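Local atomic coordinates of LEOA (Escherichia coli, PDB entry 4AUR), a protein that probably binds and hydrolyses GTP as a bacterial dynamin of enterotoxigenic Escherichia coli. Residues Phe7-Lys11 / Ile49-Leu54; Ala138-Phe142 / Ala257-Leu261; Arg164-Ser170 / Glu216-Asn221. All coordinates share one frame; numbering follows the deposited sequence.

Interaction 1: Phe7-Lys11 / Ile49-Leu54; sequences FSIEK and IESDVL
The Phe7 ring lies over the backbone where Val53 passes into Leu54: CZ comes 3.4 Å from Leu54 N, which stands above one face of the ring, displaced toward its rim. Leu54 CB covers the same ring in a CH-pi contact, 4.2 Å from the centroid and 17° off the ring normal. At the ring's edge, in its plane, is Asp52 O, 3.8 Å from Phe7 CE2. The ring reaches this position because CG is turned away from the backbone N of its own residue (chi1 172°). Helices 3-30 and 38-51 form a helical hairpin here, and the short extended link Asp52-Val53 leads into strand 54-60, which in a P-loop GTPase runs toward the phosphate-binding loop. One helical turn after Phe7, Lys11 stretches alongside Ile49, its CG 4.0 Å from Ile49 CG2. Bent at chi3 (105°), it brings NZ to two backbone carbonyls near the C-terminal end of helix 38-51 and in the link after it, in weak hydrogen bonds to Glu50 O (3.2 Å) and Asp52 O (3.4 Å). The Glu50 carboxylate is near but forms no salt bridge, OE1 lying 4.4 Å from Lys11 NZ. The Asp52 carboxylate turns away to a salt bridge with Lys272.

Interaction 2: Ala138-Phe142 / Ala257-Leu261; sequences AHLIF and ATEIL
The Phe142 ring turns its edge to helix 250-273, with the Ala257 methyl near the ring plane and CB 4.4 Å from Phe142 CE1; this ring also meets Trp73 edge-to-face. The other flat group, the His139 imidazole, leads away from the helix to an edge-to-face contact with Phe7; of its side chain, CB is what approaches the helix, 4.2 Å from Leu261 CD2. Between the two rings Leu140 carries most of the contact, dividing its branches among three helix residues. CD1 comes 3.7 Å from Ala257 CB and 4.1 Å from Leu261 CG, while CD2 lies 3.9 Å from Ile260 CG2. The Ile260 side chain meets Leu140 at a slant, and that of Leu261 at about a right angle. With its CG2 turned away from the backbone N, Ile260 also sets that methyl 3.8 Å from His139 O. Segment 257-261 of the helix runs roughly antiparallel to strand 140-142, at 147° with their axes 9.6 Å apart, and so packs on the central sheet of the GTPase domain; Ile260 reaches on to Ile173 of strand 172-177 and Leu261 to Leu54 of strand 54-60, the neighbours of strand 140-146 in the sheet. All the touching residues are buried and the side-chain pairs apolar, so the contact rests on shape and the exclusion of water, while sheet neighbours engage the strand's polar backbone.

Interaction 3: Arg164-Ser170 / Glu216-Asn221; sequences RDLNKLS and ECEQLN
The backbone leaving helix 156-165 turns at Asn167, where phi is positive (71°), and then runs past the end of helix 214-219, bringing Leu169 and Leu220 to 6.6 Å between their CA atoms. Leu169 is the hub: its CG is turned away from the backbone N (chi1 178°), which sends both methyls toward the helix. CD1 lies 3.9 Å from Glu216 CB, and CD2 comes 3.5 Å from Gln219 CB, the Leu169 and Gln219 side chains crossing at about a right angle. Leu220 reaches back despite a CB that points away, its CD2 4.2 Å from Leu169 CG, and Leu212 touches both leucines. Farther out, Arg164 bends at chi2 and chi3 to carry its guanidinium to the Glu216 carboxylate in a salt bridge. NH2 faces OE2, with the two planes only 20° apart; the modelled separation is too short to be taken literally at this resolution. The carboxylate has a second partner: its OE1 accepts a hydrogen bond from Thr213 N, which probably helps fix its rotation. Asn221 OD1 lies 3.8 Å from Leu169 O without bonding to it. The contact thus joins the two connections that lead into the neighbouring parallel strands 172-177 and 221-224, at the sheet end where these strands begin, an alternation of helices and parallel strands characteristic of the alpha/beta fold of P-loop GTPases.

In the fold
Interaction 2 sits between the other two, its centre about 13 Å from that of interaction 1 and about 12 Å from that of interaction 3; the centres of interactions 1 and 3 are about 23 Å apart. Leu54 CD1 meets Leu261 CD2 at 3.6 Å, joining interactions 1 and 2. Interactions 2 and 3 are tied by a probable hydrogen bond from Lys168 NZ to Ala138 O (3.0 Å), and Ile260 CD1 packs 4.0 Å from Asn221 OD1. Helix 250-273 reaches the starts of strands 54-60, 140-146, 172-177 and 221-224. The probable Walker A loop, with Gly60 and Lys66, begins at the far end of strand 54-60; of interaction 2, the side chain of Phe142 lies near it without touching.

Interaction 1: Phe7-Lys11 / Ile49-Leu54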
ATOM      1  N   PHE A   7     -32.686  13.159 -15.363  1.00 29.55           N
ATOM      2  CA  PHE A   7     -31.711  14.170 -15.611  1.00 28.42           C
ATOM      3  C   PHE A   7     -31.459  14.850 -14.294  1.00 29.69           C
ATOM      4  O   PHE A   7     -30.365  14.796 -13.763  1.00 31.20           O
ATOM      5  CB  PHE A   7     -32.201  15.160 -16.656  1.00 27.71           C
ATOM      6  CG  PHE A   7     -31.307  16.340 -16.827  1.00 26.25           C
ATOM      7  CD1 PHE A   7     -30.248  16.285 -17.692  1.00 25.60           C
ATOM      8  CD2 PHE A   7     -31.523  17.499 -16.105  1.00 26.32           C
ATOM      9  CE1 PHE A   7     -29.415  17.374 -17.852  1.00 26.78           C
ATOM     10  CE2 PHE A   7     -30.700  18.600 -16.264  1.00 27.37           C
ATOM     11  CZ  PHE A   7     -29.640  18.540 -17.138  1.00 26.73           C
ATOM     12  N   SER A   8     -32.493  15.444 -13.734  1.00 32.34           N
ATOM     13  CA  SER A   8     -32.336  16.182 -12.493  1.00 34.67           C
ATOM     14  C   SER A   8     -31.505  15.384 -11.484  1.00 32.56           C
ATOM     15  O   SER A   8     -30.682  15.970 -10.792  1.00 30.97           O
ATOM     16  CB  SER A   8     -33.698  16.497 -11.912  1.00 34.78           C
ATOM     17  OG  SER A   8     -34.257  15.286 -11.474  1.00 38.02           O
ATOM     18  N   ILE A   9     -31.737  14.066 -11.426  1.00 31.47           N
ATOM     19  CA  ILE A   9     -30.973  13.130 -10.588  1.00 33.13           C
ATOM     20  C   ILE A   9     -29.525  12.999 -11.019  1.00 33.26           C
ATOM     21  O   ILE A   9     -28.619  13.001 -10.179  1.00 38.02           O
ATOM     22  CB  ILE A   9     -31.551  11.693 -10.628  1.00 34.46           C
ATOM     23  CG1 ILE A   9     -32.824  11.588  -9.805  1.00 36.57           C
ATOM     24  CG2 ILE A   9     -30.554  10.663 -10.087  1.00 35.00           C
ATOM     25  CD1 ILE A   9     -33.662  10.361 -10.143  1.00 38.26           C
ATOM     26  N   GLU A  10     -29.300  12.816 -12.315  1.00 32.37           N
ATOM     27  CA  GLU A  10     -27.931  12.723 -12.816  1.00 30.27           C
ATOM     28  C   GLU A  10     -27.224  14.047 -12.644  1.00 27.55           C
ATOM     29  O   GLU A  10     -26.056  14.050 -12.309  1.00 27.47           O
ATOM     30  CB  GLU A  10     -27.868  12.210 -14.251  1.00 29.77           C
ATOM     31  CG  GLU A  10     -28.233  10.733 -14.365  1.00 31.73           C
ATOM     32  CD  GLU A  10     -27.527   9.821 -13.344  1.00 35.55           C
ATOM     33  OE1 GLU A  10     -26.291   9.949 -13.121  1.00 37.69           O
ATOM     34  OE2 GLU A  10     -28.212   8.950 -12.756  1.00 39.43           O
ATOM     35  N   LYS A  11     -27.928  15.161 -12.800  1.00 25.20           N
ATOM     36  CA  LYS A  11     -27.342  16.455 -12.465  1.00 25.62           C
ATOM     37  C   LYS A  11     -26.853  16.479 -11.039  1.00 25.66           C
ATOM     38  O   LYS A  11     -25.717  16.850 -10.781  1.00 26.13           O
ATOM     39  CB  LYS A  11     -28.319  17.600 -12.644  1.00 25.78           C
ATOM     40  CG  LYS A  11     -27.638  18.926 -12.885  1.00 25.92           C
ATOM     41  CD  LYS A  11     -28.585  19.951 -13.470  1.00 26.59           C
ATOM     42  CE  LYS A  11     -29.005  20.985 -12.451  1.00 27.27           C
ATOM     43  NZ  LYS A  11     -30.360  21.478 -12.793  1.00 29.58           N
ATOM     44  N   ILE A  49     -22.929  24.287 -13.507  1.00 33.08           N
ATOM     45  CA  ILE A  49     -23.692  23.075 -13.807  1.00 33.35           C
ATOM     46  C   ILE A  49     -25.135  23.161 -13.364  1.00 34.28           C
ATOM     47  O   ILE A  49     -26.002  22.613 -14.021  1.00 36.11           O
ATOM     48  CB  ILE A  49     -23.042  21.837 -13.177  1.00 32.63           C
ATOM     49  CG1 ILE A  49     -21.972  21.295 -14.119  1.00 34.02           C
ATOM     50  CG2 ILE A  49     -24.066  20.739 -12.932  1.00 34.03           C
ATOM     51  CD1 ILE A  49     -21.145  20.164 -13.532  1.00 33.15           C
ATOM     52  N   GLU A  50     -25.362  23.792 -12.214  1.00 37.52           N
ATOM     53  CA  GLU A  50     -26.700  24.044 -11.674  1.00 39.36           C
ATOM     54  C   GLU A  50     -27.669  24.626 -12.710  1.00 40.32           C
ATOM     55  O   GLU A  50     -28.831  24.233 -12.766  1.00 40.24           O
ATOM     56  CB  GLU A  50     -26.620  25.009 -10.479  1.00 40.99           C
ATOM     57  CG  GLU A  50     -26.231  24.375  -9.150  1.00 41.28           C
ATOM     58  CD  GLU A  50     -27.310  23.458  -8.600  1.00 44.04           C
ATOM     59  OE1 GLU A  50     -28.375  23.302  -9.258  1.00 42.35           O
ATOM     60  OE2 GLU A  50     -27.091  22.889  -7.495  1.00 47.82           O
ATOM     61  N   SER A  51     -27.188  25.556 -13.525  1.00 40.18           N
ATOM     62  CA  SER A  51     -28.013  26.159 -14.575  1.00 41.74           C
ATOM     63  C   SER A  51     -28.561  25.137 -15.567  1.00 41.74           C
ATOM     64  O   SER A  51     -29.757  25.133 -15.874  1.00 42.68           O
ATOM     65  CB  SER A  51     -27.210  27.177 -15.385  1.00 40.30           C
ATOM     66  OG  SER A  51     -27.853  27.374 -16.631  1.00 41.52           O
ATOM     67  N   ASP A  52     -27.659  24.290 -16.063  1.00 39.81           N
ATOM     68  CA  ASP A  52     -27.916  23.426 -17.201  1.00 36.76           C
ATOM     69  C   ASP A  52     -29.239  22.650 -17.129  1.00 36.73           C
ATOM     70  O   ASP A  52     -29.718  22.287 -16.044  1.00 36.74           O
ATOM     71  CB  ASP A  52     -26.733  22.477 -17.406  1.00 38.03           C
ATOM     72  CG  ASP A  52     -25.514  23.172 -18.050  1.00 42.07           C
ATOM     73  OD1 ASP A  52     -25.152  24.310 -17.660  1.00 43.77           O
ATOM     74  OD2 ASP A  52     -24.913  22.575 -18.967  1.00 42.23           O
ATOM     75  N   VAL A  53     -29.819  22.433 -18.311  1.00 32.74           N
ATOM     76  CA  VAL A  53     -31.091  21.759 -18.481  1.00 31.42           C
ATOM     77  C   VAL A  53     -30.924  20.684 -19.537  1.00 29.62           C
ATOM     78  O   VAL A  53     -30.016  20.770 -20.366  1.00 29.12           O
ATOM     79  CB  VAL A  53     -32.188  22.731 -18.984  1.00 33.85           C
ATOM     80  CG1 VAL A  53     -32.287  23.975 -18.110  1.00 34.58           C
ATOM     81  CG2 VAL A  53     -31.934  23.155 -20.418  1.00 32.99           C
ATOM     82  N   LEU A  54     -31.813  19.691 -19.526  1.00 27.31           N
ATOM     83  CA  LEU A  54     -31.798  18.623 -20.523  1.00 25.97           C
ATOM     84  C   LEU A  54     -31.872  19.131 -21.954  1.00 25.75           C
ATOM     85  O   LEU A  54     -32.733  19.916 -22.286  1.00 26.94           O
ATOM     86  CB  LEU A  54     -32.964  17.671 -20.304  1.00 25.58           C
ATOM     87  CG  LEU A  54     -33.079  16.521 -21.294  1.00 25.67           C
ATOM     88  CD1 LEU A  54     -31.828  15.670 -21.352  1.00 25.94           C
ATOM     89  CD2 LEU A  54     -34.236  15.642 -20.889  1.00 27.70           C
TER

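Interaction 2: Ala138-Phe142 / Ala257-Leu261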
ATOM      1  N   ALA A 138     -25.020  18.237 -25.956  1.00 24.04           N
ATOM      2  CA  ALA A 138     -26.338  17.703 -25.732  1.00 23.94           C
ATOM      3  C   ALA A 138     -26.239  16.343 -25.047  1.00 25.38           C
ATOM      4  O   ALA A 138     -25.260  15.616 -25.205  1.00 25.08           O
ATOM      5  CB  ALA A 138     -27.071  17.565 -27.037  1.00 24.22           C
ATOM      6  N   HIS A 139     -27.276  15.990 -24.301  1.00 25.39           N
ATOM      7  CA  HIS A 139     -27.239  14.814 -23.474  1.00 24.47           C
ATOM      8  C   HIS A 139     -27.829  13.635 -24.216  1.00 25.88           C
ATOM      9  O   HIS A 139     -27.587  12.478 -23.863  1.00 26.98           O
ATOM     10  CB  HIS A 139     -28.011  15.070 -22.211  1.00 23.92           C
ATOM     11  CG  HIS A 139     -27.674  16.369 -21.564  1.00 24.50           C
ATOM     12  ND1 HIS A 139     -26.812  16.463 -20.498  1.00 25.26           N
ATOM     13  CD2 HIS A 139     -28.103  17.628 -21.810  1.00 24.79           C
ATOM     14  CE1 HIS A 139     -26.711  17.727 -20.123  1.00 25.53           C
ATOM     15  NE2 HIS A 139     -27.487  18.454 -20.903  1.00 24.94           N
ATOM     16  N   LEU A 140     -28.597  13.930 -25.252  1.00 25.90           N
ATOM     17  CA  LEU A 140     -29.275  12.905 -26.022  1.00 26.62           C
ATOM     18  C   LEU A 140     -29.352  13.348 -27.471  1.00 25.23           C
ATOM     19  O   LEU A 140     -29.564  14.522 -27.746  1.00 26.05           O
ATOM     20  CB  LEU A 140     -30.691  12.726 -25.489  1.00 27.52           C
ATOM     21  CG  LEU A 140     -31.012  11.539 -24.618  1.00 27.93           C
ATOM     22  CD1 LEU A 140     -32.487  11.546 -24.248  1.00 28.50           C
ATOM     23  CD2 LEU A 140     -30.688  10.286 -25.395  1.00 30.36           C
ATOM     24  N   ILE A 141     -29.206  12.410 -28.391  1.00 24.66           N
ATOM     25  CA  ILE A 141     -29.291  12.712 -29.812  1.00 24.76           C
ATOM     26  C   ILE A 141     -30.201  11.698 -30.461  1.00 24.71           C
ATOM     27  O   ILE A 141     -29.971  10.516 -30.362  1.00 25.05           O
ATOM     28  CB  ILE A 141     -27.896  12.672 -30.464  1.00 23.61           C
ATOM     29  CG1 ILE A 141     -26.967  13.665 -29.775  1.00 21.55           C
ATOM     30  CG2 ILE A 141     -27.981  12.963 -31.958  1.00 24.08           C
ATOM     31  CD1 ILE A 141     -25.650  13.854 -30.478  1.00 20.98           C
ATOM     32  N   PHE A 142     -31.253  12.162 -31.107  1.00 28.24           N
ATOM     33  CA  PHE A 142     -32.169  11.259 -31.803  1.00 30.82           C
ATOM     34  C   PHE A 142     -31.959  11.458 -33.262  1.00 28.92           C
ATOM     35  O   PHE A 142     -32.208  12.526 -33.774  1.00 30.04           O
ATOM     36  CB  PHE A 142     -33.637  11.569 -31.512  1.00 32.77           C
ATOM     37  CG  PHE A 142     -34.049  11.376 -30.079  1.00 35.34           C
ATOM     38  CD1 PHE A 142     -33.362  10.519 -29.229  1.00 35.75           C
ATOM     39  CD2 PHE A 142     -35.183  12.032 -29.592  1.00 37.51           C
ATOM     40  CE1 PHE A 142     -33.786  10.344 -27.916  1.00 37.02           C
ATOM     41  CE2 PHE A 142     -35.609  11.854 -28.288  1.00 36.61           C
ATOM     42  CZ  PHE A 142     -34.904  11.019 -27.449  1.00 36.47           C
ATOM     43  N   ALA A 257     -33.440   5.918 -23.928  1.00 34.79           N
ATOM     44  CA  ALA A 257     -33.059   7.292 -23.684  1.00 34.20           C
ATOM     45  C   ALA A 257     -32.728   7.432 -22.213  1.00 32.96           C
ATOM     46  O   ALA A 257     -31.815   8.132 -21.842  1.00 32.92           O
ATOM     47  CB  ALA A 257     -34.180   8.234 -24.091  1.00 33.93           C
ATOM     48  N   THR A 258     -33.444   6.703 -21.380  1.00 33.32           N
ATOM     49  CA  THR A 258     -33.240   6.796 -19.959  1.00 33.33           C
ATOM     50  C   THR A 258     -31.912   6.203 -19.529  1.00 32.34           C
ATOM     51  O   THR A 258     -31.304   6.717 -18.615  1.00 33.53           O
ATOM     52  CB  THR A 258     -34.436   6.187 -19.215  1.00 34.42           C
ATOM     53  OG1 THR A 258     -35.468   7.179 -19.179  1.00 32.62           O
ATOM     54  CG2 THR A 258     -34.066   5.749 -17.788  1.00 35.46           C
ATOM     55  N   GLU A 259     -31.458   5.149 -20.195  1.00 32.16           N
ATOM     56  CA  GLU A 259     -30.170   4.534 -19.882  1.00 32.64           C
ATOM     57  C   GLU A 259     -28.978   5.352 -20.349  1.00 30.78           C
ATOM     58  O   GLU A 259     -27.866   5.142 -19.882  1.00 30.85           O
ATOM     59  CB  GLU A 259     -30.066   3.142 -20.527  1.00 36.12           C
ATOM     60  CG  GLU A 259     -30.886   2.074 -19.836  1.00 40.95           C
ATOM     61  CD  GLU A 259     -30.428   1.829 -18.408  1.00 45.40           C
ATOM     62  OE1 GLU A 259     -29.215   1.546 -18.224  1.00 49.00           O
ATOM     63  OE2 GLU A 259     -31.273   1.932 -17.481  1.00 44.15           O
ATOM     64  N   ILE A 260     -29.190   6.232 -21.316  1.00 28.99           N
ATOM     65  CA  ILE A 260     -28.099   6.978 -21.905  1.00 28.44           C
ATOM     66  C   ILE A 260     -27.887   8.136 -20.996  1.00 28.80           C
ATOM     67  O   ILE A 260     -26.772   8.454 -20.626  1.00 30.73           O
ATOM     68  CB  ILE A 260     -28.446   7.489 -23.313  1.00 28.30           C
ATOM     69  CG1 ILE A 260     -28.203   6.394 -24.345  1.00 27.98           C
ATOM     70  CG2 ILE A 260     -27.616   8.709 -23.683  1.00 28.03           C
ATOM     71  CD1 ILE A 260     -28.870   6.672 -25.670  1.00 28.11           C
ATOM     72  N   LEU A 261     -28.989   8.777 -20.659  1.00 29.33           N
ATOM     73  CA  LEU A 261     -28.995   9.834 -19.696  1.00 29.50           C
ATOM     74  C   LEU A 261     -28.258   9.415 -18.458  1.00 31.09           C
ATOM     75  O   LEU A 261     -27.456  10.176 -17.921  1.00 32.13           O
ATOM     76  CB  LEU A 261     -30.416  10.150 -19.319  1.00 29.46           C
ATOM     77  CG  LEU A 261     -31.202  10.876 -20.391  1.00 29.89           C
ATOM     78  CD1 LEU A 261     -32.672  10.845 -20.009  1.00 30.15           C
ATOM     79  CD2 LEU A 261     -30.710  12.301 -20.567  1.00 30.64           C
TER

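Interaction 3: Arg164-Ser170 / Glu216-Asn221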
ATOM      1  N   ARG A 164     -18.326  10.068 -35.882  1.00 29.53           N
ATOM      2  CA  ARG A 164     -16.891  10.132 -35.935  1.00 33.14           C
ATOM      3  C   ARG A 164     -16.394  11.482 -35.443  1.00 32.92           C
ATOM      4  O   ARG A 164     -15.745  11.547 -34.394  1.00 32.46           O
ATOM      5  CB  ARG A 164     -16.385   9.845 -37.340  1.00 34.68           C
ATOM      6  CG  ARG A 164     -14.872   9.738 -37.408  1.00 38.40           C
ATOM      7  CD  ARG A 164     -14.455   8.286 -37.378  1.00 43.95           C
ATOM      8  NE  ARG A 164     -14.654   7.728 -36.050  1.00 47.62           N
ATOM      9  CZ  ARG A 164     -14.814   6.436 -35.781  1.00 52.37           C
ATOM     10  NH1 ARG A 164     -14.825   5.519 -36.748  1.00 53.15           N
ATOM     11  NH2 ARG A 164     -14.973   6.056 -34.519  1.00 54.13           N
ATOM     12  N   ASP A 165     -16.696  12.550 -36.191  1.00 32.40           N
ATOM     13  CA  ASP A 165     -16.161  13.884 -35.898  1.00 31.76           C
ATOM     14  C   ASP A 165     -16.498  14.276 -34.451  1.00 31.12           C
ATOM     15  O   ASP A 165     -15.593  14.527 -33.666  1.00 30.89           O
ATOM     16  CB  ASP A 165     -16.732  14.894 -36.891  1.00 33.45           C
ATOM     17  CG  ASP A 165     -15.936  16.202 -36.970  1.00 34.78           C
ATOM     18  OD1 ASP A 165     -15.041  16.481 -36.127  1.00 34.47           O
ATOM     19  OD2 ASP A 165     -16.239  16.975 -37.915  1.00 36.22           O
ATOM     20  N   LEU A 166     -17.783  14.270 -34.098  1.00 28.67           N
ATOM     21  CA  LEU A 166     -18.229  14.726 -32.792  1.00 29.46           C
ATOM     22  C   LEU A 166     -18.216  13.638 -31.760  1.00 30.40           C
ATOM     23  O   LEU A 166     -18.315  13.920 -30.578  1.00 31.84           O
ATOM     24  CB  LEU A 166     -19.644  15.284 -32.850  1.00 30.18           C
ATOM     25  CG  LEU A 166     -19.904  16.491 -33.745  1.00 30.42           C
ATOM     26  CD1 LEU A 166     -21.343  16.918 -33.553  1.00 29.83           C
ATOM     27  CD2 LEU A 166     -18.945  17.639 -33.450  1.00 31.26           C
ATOM     28  N   ASN A 167     -18.151  12.387 -32.184  1.00 31.16           N
ATOM     29  CA  ASN A 167     -17.812  11.318 -31.262  1.00 31.60           C
ATOM     30  C   ASN A 167     -18.943  11.032 -30.274  1.00 30.14           C
ATOM     31  O   ASN A 167     -18.692  10.672 -29.140  1.00 28.90           O
ATOM     32  CB  ASN A 167     -16.500  11.713 -30.542  1.00 33.77           C
ATOM     33  CG  ASN A 167     -15.919  10.602 -29.697  1.00 36.18           C
ATOM     34  OD1 ASN A 167     -15.401  10.863 -28.606  1.00 39.03           O
ATOM     35  ND2 ASN A 167     -16.022   9.362 -30.169  1.00 35.34           N
ATOM     36  N   LYS A 168     -20.192  11.161 -30.730  1.00 30.00           N
ATOM     37  CA  LYS A 168     -21.363  11.060 -29.848  1.00 28.52           C
ATOM     38  C   LYS A 168     -22.172   9.805 -30.075  1.00 30.08           C
ATOM     39  O   LYS A 168     -23.394   9.804 -29.913  1.00 32.31           O
ATOM     40  CB  LYS A 168     -22.273  12.254 -30.050  1.00 28.39           C
ATOM     41  CG  LYS A 168     -21.604  13.593 -29.838  1.00 29.59           C
ATOM     42  CD  LYS A 168     -21.444  13.895 -28.362  1.00 30.20           C
ATOM     43  CE  LYS A 168     -22.790  14.278 -27.784  1.00 32.04           C
ATOM     44  NZ  LYS A 168     -22.763  14.298 -26.307  1.00 34.40           N
ATOM     45  N   LEU A 169     -21.502   8.720 -30.415  1.00 30.82           N
ATOM     46  CA  LEU A 169     -22.184   7.453 -30.625  1.00 31.39           C
ATOM     47  C   LEU A 169     -22.791   6.936 -29.308  1.00 32.18           C
ATOM     48  O   LEU A 169     -23.928   6.472 -29.292  1.00 35.50           O
ATOM     49  CB  LEU A 169     -21.198   6.448 -31.245  1.00 33.55           C
ATOM     50  CG  LEU A 169     -21.557   4.993 -31.570  1.00 33.10           C
ATOM     51  CD1 LEU A 169     -20.461   4.386 -32.415  1.00 33.67           C
ATOM     52  CD2 LEU A 169     -21.704   4.158 -30.325  1.00 34.14           C
ATOM     53  N   SER A 170     -22.056   7.024 -28.202  1.00 31.24           N
ATOM     54  CA  SER A 170     -22.577   6.540 -26.917  1.00 29.74           C
ATOM     55  C   SER A 170     -23.855   7.264 -26.504  1.00 29.50           C
ATOM     56  O   SER A 170     -24.564   6.763 -25.648  1.00 30.27           O
ATOM     57  CB  SER A 170     -21.532   6.666 -25.783  1.00 29.67           C
ATOM     58  OG  SER A 170     -21.473   7.980 -25.234  1.00 27.24           O
ATOM     59  N   GLU A 216     -17.609  -0.743 -32.182  1.00 44.36           N
ATOM     60  CA  GLU A 216     -18.468   0.428 -32.211  1.00 40.29           C
ATOM     61  C   GLU A 216     -19.841   0.040 -32.708  1.00 39.47           C
ATOM     62  O   GLU A 216     -20.838   0.471 -32.155  1.00 38.69           O
ATOM     63  CB  GLU A 216     -17.871   1.511 -33.090  1.00 40.97           C
ATOM     64  CG  GLU A 216     -16.628   2.141 -32.495  1.00 41.96           C
ATOM     65  CD  GLU A 216     -15.949   3.110 -33.433  1.00 42.96           C
ATOM     66  OE1 GLU A 216     -15.549   2.708 -34.541  1.00 47.36           O
ATOM     67  OE2 GLU A 216     -15.817   4.290 -33.066  1.00 44.12           O
ATOM     68  N   CYS A 217     -19.898  -0.810 -33.725  1.00 39.74           N
ATOM     69  CA  CYS A 217     -21.187  -1.327 -34.207  1.00 40.41           C
ATOM     70  C   CYS A 217     -22.075  -1.927 -33.110  1.00 41.06           C
ATOM     71  O   CYS A 217     -23.271  -1.671 -33.075  1.00 43.80           O
ATOM     72  CB  CYS A 217     -20.980  -2.321 -35.347  1.00 37.78           C
ATOM     73  SG  CYS A 217     -20.536  -1.468 -36.864  1.00 38.11           S
ATOM     74  N   GLU A 218     -21.489  -2.709 -32.218  1.00 42.77           N
ATOM     75  CA  GLU A 218     -22.219  -3.274 -31.102  1.00 44.78           C
ATOM     76  C   GLU A 218     -22.703  -2.184 -30.129  1.00 44.85           C
ATOM     77  O   GLU A 218     -23.754  -2.326 -29.496  1.00 43.15           O
ATOM     78  CB  GLU A 218     -21.324  -4.265 -30.354  1.00 51.13           C
ATOM     79  CG  GLU A 218     -20.854  -5.460 -31.182  1.00 57.30           C
ATOM     80  CD  GLU A 218     -19.875  -6.365 -30.426  1.00 62.86           C
ATOM     81  OE1 GLU A 218     -20.351  -7.154 -29.569  1.00 67.77           O
ATOM     82  OE2 GLU A 218     -18.637  -6.292 -30.680  1.00 56.55           O
ATOM     83  N   GLN A 219     -21.942  -1.095 -30.016  1.00 43.40           N
ATOM     84  CA  GLN A 219     -22.325   0.024 -29.157  1.00 44.54           C
ATOM     85  C   GLN A 219     -23.500   0.829 -29.698  1.00 41.28           C
ATOM     86  O   GLN A 219     -24.095   1.611 -28.968  1.00 47.28           O
ATOM     87  CB  GLN A 219     -21.136   0.967 -28.918  1.00 47.25           C
ATOM     88  CG  GLN A 219     -20.207   0.501 -27.807  1.00 55.39           C
ATOM     89  CD  GLN A 219     -18.888   1.271 -27.771  1.00 63.29           C
ATOM     90  OE1 GLN A 219     -18.817   2.449 -28.162  1.00 59.22           O
ATOM     91  NE2 GLN A 219     -17.827   0.602 -27.298  1.00 66.09           N
ATOM     92  N   LEU A 220     -23.823   0.671 -30.973  1.00 38.54           N
ATOM     93  CA  LEU A 220     -24.876   1.465 -31.582  1.00 36.42           C
ATOM     94  C   LEU A 220     -26.190   1.295 -30.857  1.00 37.39           C
ATOM     95  O   LEU A 220     -26.538   0.199 -30.423  1.00 37.46           O
ATOM     96  CB  LEU A 220     -25.079   1.073 -33.043  1.00 35.40           C
ATOM     97  CG  LEU A 220     -24.026   1.592 -34.005  1.00 35.25           C
ATOM     98  CD1 LEU A 220     -24.129   0.873 -35.329  1.00 35.54           C
ATOM     99  CD2 LEU A 220     -24.175   3.088 -34.206  1.00 35.22           C
ATOM    100  N   ASN A 221     -26.926   2.390 -30.750  1.00 37.52           N
ATOM    101  CA  ASN A 221     -28.235   2.362 -30.157  1.00 38.56           C
ATOM    102  C   ASN A 221     -29.306   2.489 -31.211  1.00 35.47           C
ATOM    103  O   ASN A 221     -29.454   3.545 -31.802  1.00 36.58           O
ATOM    104  CB  ASN A 221     -28.345   3.502 -29.172  1.00 42.63           C
ATOM    105  CG  ASN A 221     -27.405   3.335 -27.999  1.00 45.76           C
ATOM    106  OD1 ASN A 221     -26.515   4.164 -27.758  1.00 45.45           O
ATOM    107  ND2 ASN A 221     -27.603   2.253 -27.251  1.00 47.74           N
TER